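B-type Cna protein (Enterococcus faecium, PDB 6FWY) is of unknown function but, as the thioester domain of an LPXTG-linked surface protein, probably serves in covalent attachment to host targets. Local coordinates at residues E77-F86 and A102-L113; T154-T162 and F235-N245. All coordinates share one frame; numbering follows the deposited sequence.

How the interactions relate
Interaction 1 closes before interaction 2 opens, so the two lie in series along the chain, with helix 131-150 between them. Their centres are about 26 Å apart. Interaction 1 pairs helices 76-84 and 99-113 within the thioester domain; interaction 2 lays strand 159-169, from the five-stranded sheet, across strand 231-250, from the large antiparallel sheet. They meet at Y79 of helix 76-84, whose ring packs on T154 and P155 with CE2 of Y79 3.4 Å from C of T154. Strand 231-250 also pairs with strand 67-73, just ahead of helix 76-84. It thus links the region of the helices to the contact with the five-stranded sheet, and Y79 adds direct packing.

Interaction 1: residues E77-F86 and A102-L113; sequences EFYRMFKGGF and AWYATQLVSWVL
M81 pushes into the side of helix 102-113 as a knob among T106, V109, S110 and L113. With CG anti to the backbone N (chi1 178°), the chain runs straight out across the gap between the helices. M81 CB lies 4.2 Å from L113 CD1. M81 CG touches V109 CG1, at 3.6 Å, and T106 CG2. M81 SD settles over the turn at S110, 3.5 Å from the backbone N of that residue. The bend at chi3 then swings CE along S110 CB and over a face of the F82 ring, back on its own helix. One turn before M81, F78 presents a ring face to L113, whose CD1 stands over its centre, 4.2 Å from the centroid, in a CH-pi contact; S110 OG lies at the ring's edge and bonds to C52 O. At the other end the chain leaves its helix, and F86 N donates a nearly straight bond (169°) to T106 OG1, 3.0 Å away. The same T106 hydroxyl donates to A102 O at 2.9 Å, so it is fixed from two sides. Beyond it the F86 ring packs on CB of A102 and of W103. The helix axes run antiparallel, 10.4 Å apart. This is a single knob-into-hole, M81, in an antiparallel helix pair of the thioester domain, with Y51 and C52 of strand 49-52 lying against it.

Interaction 2: residues T154-T162 and F235-N245; sequences TPNTEFSIT and FKGTANVSTTN
The ring of F159 lies flat on A239, whose CB sits over its centre, 3.5 Å from the centroid and 12° off the normal, a CH-pi contact. CG of F159 is anti to the backbone N (chi1 174°), which sends the ring across to the opposing strand; there F159 CE2 comes 3.4 Å from A239 N, while G237 O lies at the ring's edge. Beside it I161 takes a different approach: its extended CG1 branch drops CD1 onto the bare backbone of G237, 3.6 Å from CA, and its CG2 branch touches the F235 ring only at long range. T157 and V241 instead reach toward each other tip to tip, their CG2 methyls 3.9 Å apart, and the T157 hydroxyl turns to E266. Toward N245, P155 CB packs against the N245 side chain. Here the contact becomes polar: one water donates to both P155 O, at 2.7 Å, and T243 OG1, at 3.1 Å. K183 NZ also bonds to both oxygens, and its probable positive charge would favour them. The strands run roughly antiparallel but belong to different sheets, so side chains rather than backbone bonds fill the gap. I161 and F235 both reach F220 of strand 218-225, F159 rests on A187 and I161 on L189 of strand 185-191, I161 also meets L273 of strand 258-277, and P155 abuts D76 and Y79 of helix 76-84.

Interaction 1: residues E77-F86 and A102-L113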
loop_
_atom_site.group_PDB
_atom_site.type_symbol
_atom_site.label_atom_id
_atom_site.label_comp_id
_atom_site.label_asym_id
_atom_site.label_seq_id
_atom_site.Cartn_x
_atom_site.Cartn_y
_atom_site.Cartn_z
ATOM N N GLU A 77 -2.709 -7.667 -6.693
ATOM C CA GLU A 77 -3.876 -7.524 -7.575
ATOM C C GLU A 77 -4.911 -6.597 -6.932
ATOM O O GLU A 77 -5.413 -5.692 -7.583
ATOM C CB GLU A 77 -4.504 -8.892 -7.917
ATOM C CG GLU A 77 -3.556 -9.857 -8.633
ATOM C CD GLU A 77 -4.238 -11.160 -9.058
ATOM O OE1 GLU A 77 -5.115 -11.659 -8.314
ATOM O OE2 GLU A 77 -3.911 -11.693 -10.157
ATOM N N PHE A 78 -5.212 -6.821 -5.656
ATOM C CA PHE A 78 -6.132 -5.956 -4.917
ATOM C C PHE A 78 -5.572 -4.533 -4.743
ATOM O O PHE A 78 -6.319 -3.572 -4.851
ATOM C CB PHE A 78 -6.535 -6.575 -3.565
ATOM C CG PHE A 78 -7.643 -7.599 -3.668
ATOM C CD1 PHE A 78 -8.966 -7.191 -3.809
ATOM C CD2 PHE A 78 -7.365 -8.960 -3.673
ATOM C CE1 PHE A 78 -9.996 -8.129 -3.957
ATOM C CE2 PHE A 78 -8.402 -9.903 -3.820
ATOM C CZ PHE A 78 -9.715 -9.491 -3.935
ATOM N N TYR A 79 -4.274 -4.393 -4.498
ATOM C CA TYR A 79 -3.639 -3.067 -4.466
ATOM C C TYR A 79 -3.938 -2.319 -5.742
ATOM O O TYR A 79 -4.426 -1.206 -5.698
ATOM C CB TYR A 79 -2.117 -3.176 -4.271
ATOM C CG TYR A 79 -1.395 -1.854 -4.418
ATOM C CD1 TYR A 79 -1.432 -0.888 -3.403
ATOM C CD2 TYR A 79 -0.674 -1.560 -5.574
ATOM C CE1 TYR A 79 -0.775 0.332 -3.548
ATOM C CE2 TYR A 79 -0.017 -0.357 -5.742
ATOM C CZ TYR A 79 -0.070 0.588 -4.727
ATOM O OH TYR A 79 0.583 1.768 -4.881
ATOM N N ARG A 80 -3.664 -2.958 -6.878
ATOM C CA ARG A 80 -3.883 -2.336 -8.174
ATOM C C ARG A 80 -5.349 -2.059 -8.479
ATOM O O ARG A 80 -5.648 -1.065 -9.128
ATOM C CB ARG A 80 -3.244 -3.180 -9.278
ATOM C CG ARG A 80 -1.729 -3.056 -9.304
ATOM C CD ARG A 80 -1.132 -3.636 -10.569
ATOM N NE ARG A 80 -1.299 -5.088 -10.636
ATOM C CZ ARG A 80 -0.494 -6.000 -10.088
ATOM N NH1 ARG A 80 0.604 -5.658 -9.397
ATOM N NH2 ARG A 80 -0.799 -7.293 -10.256
ATOM N N MET A 81 -6.256 -2.908 -8.000
ATOM C CA MET A 81 -7.685 -2.652 -8.172
ATOM C C MET A 81 -8.046 -1.291 -7.571
ATOM O O MET A 81 -8.747 -0.508 -8.212
ATOM C CB MET A 81 -8.535 -3.754 -7.531
ATOM C CG MET A 81 -10.046 -3.530 -7.623
ATOM S SD MET A 81 -10.965 -4.626 -6.519
ATOM C CE MET A 81 -10.742 -3.805 -4.919
ATOM N N PHE A 82 -7.578 -1.028 -6.350
ATOM C CA PHE A 82 -7.798 0.264 -5.718
ATOM C C PHE A 82 -7.130 1.403 -6.487
ATOM O O PHE A 82 -7.777 2.372 -6.798
ATOM C CB PHE A 82 -7.331 0.261 -4.259
ATOM C CG PHE A 82 -8.264 -0.453 -3.324
ATOM C CD1 PHE A 82 -9.410 0.180 -2.844
ATOM C CD2 PHE A 82 -7.995 -1.741 -2.900
ATOM C CE1 PHE A 82 -10.271 -0.472 -1.960
ATOM C CE2 PHE A 82 -8.852 -2.403 -2.033
ATOM C CZ PHE A 82 -9.988 -1.765 -1.563
ATOM N N LYS A 83 -5.850 1.266 -6.806
ATOM C CA LYS A 83 -5.083 2.326 -7.504
ATOM C C LYS A 83 -5.629 2.651 -8.896
ATOM O O LYS A 83 -5.639 3.809 -9.298
ATOM C CB LYS A 83 -3.610 1.943 -7.607
ATOM C CG LYS A 83 -2.699 3.086 -8.001
ATOM C CD LYS A 83 -1.287 2.645 -8.344
ATOM C CE LYS A 83 -0.543 3.814 -8.996
ATOM N NZ LYS A 83 0.929 3.637 -8.930
ATOM N N GLY A 84 -6.076 1.619 -9.616
ATOM C CA GLY A 84 -6.600 1.766 -10.981
ATOM C C GLY A 84 -8.112 1.791 -11.117
ATOM O O GLY A 84 -8.619 1.885 -12.219
ATOM N N GLY A 85 -8.819 1.721 -9.995
ATOM C CA GLY A 85 -10.282 1.709 -9.962
ATOM C C GLY A 85 -10.847 2.917 -9.206
ATOM O O GLY A 85 -10.133 3.887 -8.907
ATOM N N PHE A 86 -12.140 2.849 -8.911
ATOM C CA PHE A 86 -12.860 3.980 -8.336
ATOM C C PHE A 86 -12.648 3.949 -6.809
ATOM O O PHE A 86 -12.608 2.840 -6.252
ATOM C CB PHE A 86 -14.341 3.900 -8.719
ATOM C CG PHE A 86 -15.208 4.943 -8.067
ATOM C CD1 PHE A 86 -15.795 4.693 -6.830
ATOM C CD2 PHE A 86 -15.449 6.157 -8.688
ATOM C CE1 PHE A 86 -16.595 5.657 -6.213
ATOM C CE2 PHE A 86 -16.241 7.128 -8.068
ATOM C CZ PHE A 86 -16.828 6.875 -6.837
ATOM N N ALA A 102 -18.898 3.424 -12.118
ATOM C CA ALA A 102 -17.455 3.282 -11.845
ATOM C C ALA A 102 -17.217 2.448 -10.586
ATOM O O ALA A 102 -16.421 1.518 -10.592
ATOM C CB ALA A 102 -16.782 4.647 -11.738
ATOM N N TRP A 103 -17.929 2.775 -9.517
ATOM C CA TRP A 103 -17.862 1.992 -8.289
ATOM C C TRP A 103 -18.249 0.520 -8.510
ATOM O O TRP A 103 -17.537 -0.378 -8.054
ATOM C CB TRP A 103 -18.743 2.605 -7.202
ATOM C CG TRP A 103 -19.106 1.626 -6.117
ATOM C CD1 TRP A 103 -18.280 1.075 -5.184
ATOM C CD2 TRP A 103 -20.392 1.071 -5.888
ATOM N NE1 TRP A 103 -18.977 0.212 -4.383
ATOM C CE2 TRP A 103 -20.279 0.187 -4.792
ATOM C CE3 TRP A 103 -21.635 1.218 -6.520
ATOM C CZ2 TRP A 103 -21.369 -0.540 -4.293
ATOM C CZ3 TRP A 103 -22.717 0.498 -6.032
ATOM C CH2 TRP A 103 -22.578 -0.367 -4.922
ATOM N N TYR A 104 -19.360 0.268 -9.201
ATOM C CA TYR A 104 -19.817 -1.112 -9.416
ATOM C C TYR A 104 -18.832 -1.916 -10.254
ATOM O O TYR A 104 -18.576 -3.099 -9.973
ATOM C CB TYR A 104 -21.211 -1.146 -10.050
ATOM C CG TYR A 104 -21.809 -2.528 -10.102
ATOM C CD1 TYR A 104 -22.466 -3.069 -9.000
ATOM C CD2 TYR A 104 -21.723 -3.291 -11.254
ATOM C CE1 TYR A 104 -23.021 -4.348 -9.045
ATOM C CE2 TYR A 104 -22.279 -4.565 -11.311
ATOM C CZ TYR A 104 -22.922 -5.080 -10.204
ATOM O OH TYR A 104 -23.473 -6.325 -10.261
ATOM N N ALA A 105 -18.297 -1.286 -11.299
ATOM C CA ALA A 105 -17.227 -1.880 -12.118
ATOM C C ALA A 105 -16.069 -2.330 -11.259
ATOM O O ALA A 105 -15.541 -3.411 -11.462
ATOM C CB ALA A 105 -16.723 -0.888 -13.161
ATOM N N THR A 106 -15.701 -1.510 -10.285
ATOM C CA THR A 106 -14.614 -1.852 -9.386
ATOM C C THR A 106 -15.025 -3.016 -8.467
ATOM O O THR A 106 -14.241 -3.930 -8.252
ATOM C CB THR A 106 -14.113 -0.616 -8.587
ATOM O OG1 THR A 106 -13.959 0.505 -9.463
ATOM C CG2 THR A 106 -12.794 -0.890 -7.953
ATOM N N GLN A 107 -16.246 -2.988 -7.948
ATOM C CA GLN A 107 -16.761 -4.087 -7.113
ATOM C C GLN A 107 -16.816 -5.412 -7.902
ATOM O O GLN A 107 -16.597 -6.485 -7.343
ATOM C CB GLN A 107 -18.145 -3.723 -6.543
ATOM C CG GLN A 107 -18.867 -4.817 -5.750
ATOM C CD GLN A 107 -18.055 -5.305 -4.563
ATOM O OE1 GLN A 107 -17.945 -4.619 -3.561
ATOM N NE2 GLN A 107 -17.484 -6.494 -4.679
ATOM N N LEU A 108 -17.108 -5.318 -9.196
ATOM C CA LEU A 108 -17.132 -6.498 -10.054
ATOM C C LEU A 108 -15.729 -7.126 -10.130
ATOM O O LEU A 108 -15.575 -8.320 -9.947
ATOM C CB LEU A 108 -17.680 -6.110 -11.431
ATOM C CG LEU A 108 -18.037 -7.198 -12.437
ATOM C CD1 LEU A 108 -18.979 -8.267 -11.868
ATOM C CD2 LEU A 108 -18.668 -6.472 -13.618
ATOM N N VAL A 109 -14.706 -6.293 -10.327
ATOM C CA VAL A 109 -13.298 -6.719 -10.232
ATOM C C VAL A 109 -13.004 -7.381 -8.875
ATOM O O VAL A 109 -12.440 -8.476 -8.826
ATOM C CB VAL A 109 -12.312 -5.547 -10.466
ATOM C CG1 VAL A 109 -10.865 -5.957 -10.179
ATOM C CG2 VAL A 109 -12.447 -5.056 -11.888
ATOM N N SER A 110 -13.398 -6.735 -7.793
ATOM C CA SER A 110 -13.218 -7.321 -6.464
ATOM C C SER A 110 -13.809 -8.744 -6.337
ATOM O O SER A 110 -13.157 -9.647 -5.823
ATOM C CB SER A 110 -13.821 -6.412 -5.387
ATOM O OG SER A 110 -13.546 -6.911 -4.095
ATOM N N TRP A 111 -15.038 -8.921 -6.810
ATOM C CA TRP A 111 -15.712 -10.219 -6.735
ATOM C C TRP A 111 -14.956 -11.302 -7.517
ATOM O O TRP A 111 -14.794 -12.410 -7.036
ATOM C CB TRP A 111 -17.159 -10.126 -7.230
ATOM C CG TRP A 111 -18.164 -9.545 -6.246
ATOM C CD1 TRP A 111 -18.176 -9.695 -4.878
ATOM C CD2 TRP A 111 -19.323 -8.775 -6.566
ATOM N NE1 TRP A 111 -19.265 -9.080 -4.349
ATOM C CE2 TRP A 111 -19.983 -8.496 -5.351
ATOM C CE3 TRP A 111 -19.860 -8.283 -7.754
ATOM C CZ2 TRP A 111 -21.156 -7.735 -5.292
ATOM C CZ3 TRP A 111 -21.038 -7.553 -7.703
ATOM C CH2 TRP A 111 -21.668 -7.277 -6.491
ATOM N N VAL A 112 -14.487 -10.947 -8.711
ATOM C CA VAL A 112 -13.720 -11.856 -9.566
ATOM C C VAL A 112 -12.367 -12.181 -8.944
ATOM O O VAL A 112 -12.008 -13.336 -8.830
ATOM C CB VAL A 112 -13.557 -11.277 -10.984
ATOM C CG1 VAL A 112 -12.626 -12.141 -11.840
ATOM C CG2 VAL A 112 -14.927 -11.169 -11.649
ATOM N N LEU A 113 -11.635 -11.166 -8.496
ATOM C CA LEU A 113 -10.339 -11.376 -7.826
ATOM C C LEU A 113 -10.451 -12.246 -6.591
ATOM O O LEU A 113 -9.566 -13.031 -6.318
ATOM C CB LEU A 113 -9.661 -10.038 -7.455
ATOM C CG LEU A 113 -9.168 -9.113 -8.572
ATOM C CD1 LEU A 113 -8.465 -7.895 -7.970
ATOM C CD2 LEU A 113 -8.218 -9.844 -9.512
#

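Interaction 2: residues T154-T162 and F235-N245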
loop_
_atom_site.group_PDB
_atom_site.type_symbol
_atom_site.label_atom_id
_atom_site.label_comp_id
_atom_site.label_asym_id
_atom_site.label_seq_id
_atom_site.Cartn_x
_atom_site.Cartn_y
_atom_site.Cartn_z
ATOM N N THR A 154 3.077 -2.120 -7.254
ATOM C CA THR A 154 2.884 -2.809 -5.976
ATOM C C THR A 154 2.981 -1.762 -4.872
ATOM O O THR A 154 3.411 -0.634 -5.135
ATOM C CB THR A 154 3.975 -3.879 -5.732
ATOM O OG1 THR A 154 5.195 -3.249 -5.318
ATOM C CG2 THR A 154 4.245 -4.736 -7.013
ATOM N N PRO A 155 2.611 -2.128 -3.618
ATOM C CA PRO A 155 2.823 -1.208 -2.484
ATOM C C PRO A 155 4.256 -1.224 -1.892
ATOM O O PRO A 155 4.463 -0.738 -0.774
ATOM C CB PRO A 155 1.796 -1.703 -1.458
ATOM C CG PRO A 155 1.701 -3.166 -1.728
ATOM C CD PRO A 155 1.852 -3.332 -3.210
ATOM N N ASN A 156 5.220 -1.769 -2.622
ATOM C CA ASN A 156 6.598 -1.881 -2.184
ATOM C C ASN A 156 7.195 -0.535 -1.703
ATOM O O ASN A 156 6.999 0.499 -2.325
ATOM C CB ASN A 156 7.467 -2.476 -3.310
ATOM C CG ASN A 156 8.943 -2.572 -2.939
ATOM O OD1 ASN A 156 9.315 -3.393 -2.122
ATOM N ND2 ASN A 156 9.786 -1.724 -3.540
ATOM N N THR A 157 7.874 -0.598 -0.562
ATOM C CA THR A 157 8.649 0.510 -0.025
ATOM C C THR A 157 10.072 0.363 -0.550
ATOM O O THR A 157 10.711 -0.656 -0.323
ATOM C CB THR A 157 8.625 0.502 1.525
ATOM O OG1 THR A 157 7.298 0.798 1.968
ATOM C CG2 THR A 157 9.579 1.556 2.117
ATOM N N GLU A 158 10.532 1.365 -1.289
ATOM C CA GLU A 158 11.929 1.477 -1.689
ATOM C C GLU A 158 12.647 2.247 -0.584
ATOM O O GLU A 158 12.138 3.272 -0.105
ATOM C CB GLU A 158 12.074 2.249 -3.005
ATOM C CG GLU A 158 11.342 1.670 -4.210
ATOM C CD GLU A 158 11.307 2.631 -5.407
ATOM O OE1 GLU A 158 11.734 3.814 -5.257
ATOM O OE2 GLU A 158 10.871 2.221 -6.529
ATOM N N PHE A 159 13.819 1.764 -0.181
ATOM C CA PHE A 159 14.679 2.489 0.753
ATOM C C PHE A 159 16.146 2.185 0.492
ATOM O O PHE A 159 16.540 1.024 0.372
ATOM C CB PHE A 159 14.302 2.163 2.199
ATOM C CG PHE A 159 15.225 2.762 3.217
ATOM C CD1 PHE A 159 15.547 4.123 3.187
ATOM C CD2 PHE A 159 15.761 1.977 4.216
ATOM C CE1 PHE A 159 16.397 4.683 4.130
ATOM C CE2 PHE A 159 16.619 2.519 5.155
ATOM C CZ PHE A 159 16.933 3.884 5.124
ATOM N N SER A 160 16.952 3.242 0.415
ATOM C CA SER A 160 18.383 3.094 0.219
ATOM C C SER A 160 19.182 4.194 0.923
ATOM O O SER A 160 18.724 5.333 1.061
ATOM C CB SER A 160 18.706 3.103 -1.271
ATOM O OG SER A 160 18.373 4.351 -1.840
ATOM N N ILE A 161 20.374 3.803 1.375
ATOM C CA ILE A 161 21.404 4.718 1.825
ATOM C C ILE A 161 22.604 4.463 0.933
ATOM O O ILE A 161 23.073 3.346 0.853
ATOM C CB ILE A 161 21.752 4.479 3.310
ATOM C CG1 ILE A 161 20.525 4.765 4.181
ATOM C CG2 ILE A 161 22.958 5.324 3.726
ATOM C CD1 ILE A 161 20.675 4.455 5.636
ATOM N N THR A 162 23.098 5.507 0.280
ATOM C CA THR A 162 24.184 5.400 -0.695
ATOM C C THR A 162 25.275 6.439 -0.408
ATOM O O THR A 162 24.980 7.619 -0.249
ATOM C CB THR A 162 23.632 5.598 -2.125
ATOM O OG1 THR A 162 22.444 4.810 -2.279
ATOM C CG2 THR A 162 24.652 5.180 -3.193
ATOM N N PHE A 235 27.610 0.096 9.184
ATOM C CA PHE A 235 26.263 0.416 9.677
ATOM C C PHE A 235 25.180 0.117 8.645
ATOM O O PHE A 235 25.475 -0.181 7.487
ATOM C CB PHE A 235 26.183 1.885 10.124
ATOM C CG PHE A 235 26.258 2.890 9.000
ATOM C CD1 PHE A 235 27.476 3.294 8.481
ATOM C CD2 PHE A 235 25.101 3.451 8.480
ATOM C CE1 PHE A 235 27.541 4.217 7.434
ATOM C CE2 PHE A 235 25.147 4.378 7.443
ATOM C CZ PHE A 235 26.368 4.763 6.918
ATOM N N LYS A 236 23.935 0.198 9.102
ATOM C CA LYS A 236 22.757 0.179 8.233
ATOM C C LYS A 236 21.745 1.188 8.764
ATOM O O LYS A 236 21.862 1.668 9.896
ATOM C CB LYS A 236 22.104 -1.205 8.191
ATOM C CG LYS A 236 21.656 -1.730 9.538
ATOM C CD LYS A 236 20.650 -2.845 9.496
ATOM C CE LYS A 236 20.166 -3.129 10.913
ATOM N NZ LYS A 236 19.374 -4.393 10.979
ATOM N N GLY A 237 20.746 1.470 7.942
ATOM C CA GLY A 237 19.596 2.268 8.325
ATOM C C GLY A 237 18.373 1.390 8.343
ATOM O O GLY A 237 18.308 0.423 7.591
ATOM N N THR A 238 17.414 1.727 9.201
ATOM C CA THR A 238 16.092 1.092 9.199
ATOM C C THR A 238 15.070 2.205 9.015
ATOM O O THR A 238 14.821 2.983 9.929
ATOM C CB THR A 238 15.797 0.329 10.514
ATOM O OG1 THR A 238 16.780 -0.703 10.714
ATOM C CG2 THR A 238 14.412 -0.300 10.477
ATOM N N ALA A 239 14.467 2.271 7.827
ATOM C CA ALA A 239 13.424 3.258 7.551
ATOM C C ALA A 239 12.161 2.917 8.332
ATOM O O ALA A 239 11.852 1.750 8.565
ATOM C CB ALA A 239 13.142 3.362 6.069
ATOM N N ASN A 240 11.470 3.950 8.779
ATOM C CA ASN A 240 10.182 3.812 9.410
ATOM C C ASN A 240 9.272 4.758 8.651
ATOM O O ASN A 240 9.416 5.985 8.749
ATOM C CB ASN A 240 10.233 4.167 10.895
ATOM C CG ASN A 240 8.946 3.790 11.620
ATOM O OD1 ASN A 240 8.057 3.124 11.056
ATOM N ND2 ASN A 240 8.832 4.199 12.862
ATOM N N VAL A 241 8.369 4.171 7.873
ATOM C CA VAL A 241 7.591 4.912 6.903
ATOM C C VAL A 241 6.102 4.711 7.088
ATOM O O VAL A 241 5.651 3.802 7.769
ATOM C CB VAL A 241 7.972 4.550 5.451
ATOM C CG1 VAL A 241 9.458 4.780 5.226
ATOM C CG2 VAL A 241 7.577 3.116 5.092
ATOM N N SER A 242 5.365 5.610 6.469
ATOM C CA SER A 242 3.935 5.525 6.356
ATOM C C SER A 242 3.666 4.827 5.023
ATOM O O SER A 242 4.318 5.145 4.026
ATOM C CB SER A 242 3.369 6.930 6.350
ATOM O OG SER A 242 1.982 6.890 6.441
ATOM N N THR A 243 2.743 3.866 5.008
ATOM C CA THR A 243 2.384 3.159 3.790
ATOM C C THR A 243 0.879 2.856 3.796
ATOM O O THR A 243 0.306 2.545 4.838
ATOM C CB THR A 243 3.241 1.865 3.618
ATOM O OG1 THR A 243 3.114 1.344 2.281
ATOM C CG2 THR A 243 2.864 0.745 4.654
ATOM N N THR A 244 0.247 2.988 2.631
ATOM C CA THR A 244 -1.191 2.701 2.463
ATOM C C THR A 244 -1.347 1.446 1.588
ATOM O O THR A 244 -1.104 1.485 0.375
ATOM C CB THR A 244 -1.939 3.944 1.926
ATOM O OG1 THR A 244 -1.767 5.032 2.857
ATOM C CG2 THR A 244 -3.430 3.709 1.785
ATOM N N ASN A 245 -1.718 0.332 2.232
ATOM C CA ASN A 245 -1.811 -1.012 1.605
ATOM C C ASN A 245 -3.221 -1.605 1.789
ATOM O O ASN A 245 -3.946 -1.202 2.700
ATOM C CB ASN A 245 -0.802 -1.980 2.262
ATOM C CG ASN A 245 0.649 -1.485 2.197
ATOM O OD1 ASN A 245 0.933 -0.392 1.710
ATOM N ND2 ASN A 245 1.553 -2.288 2.689
HETATM O O HOH W 1 4.289 -1.504 1.843
#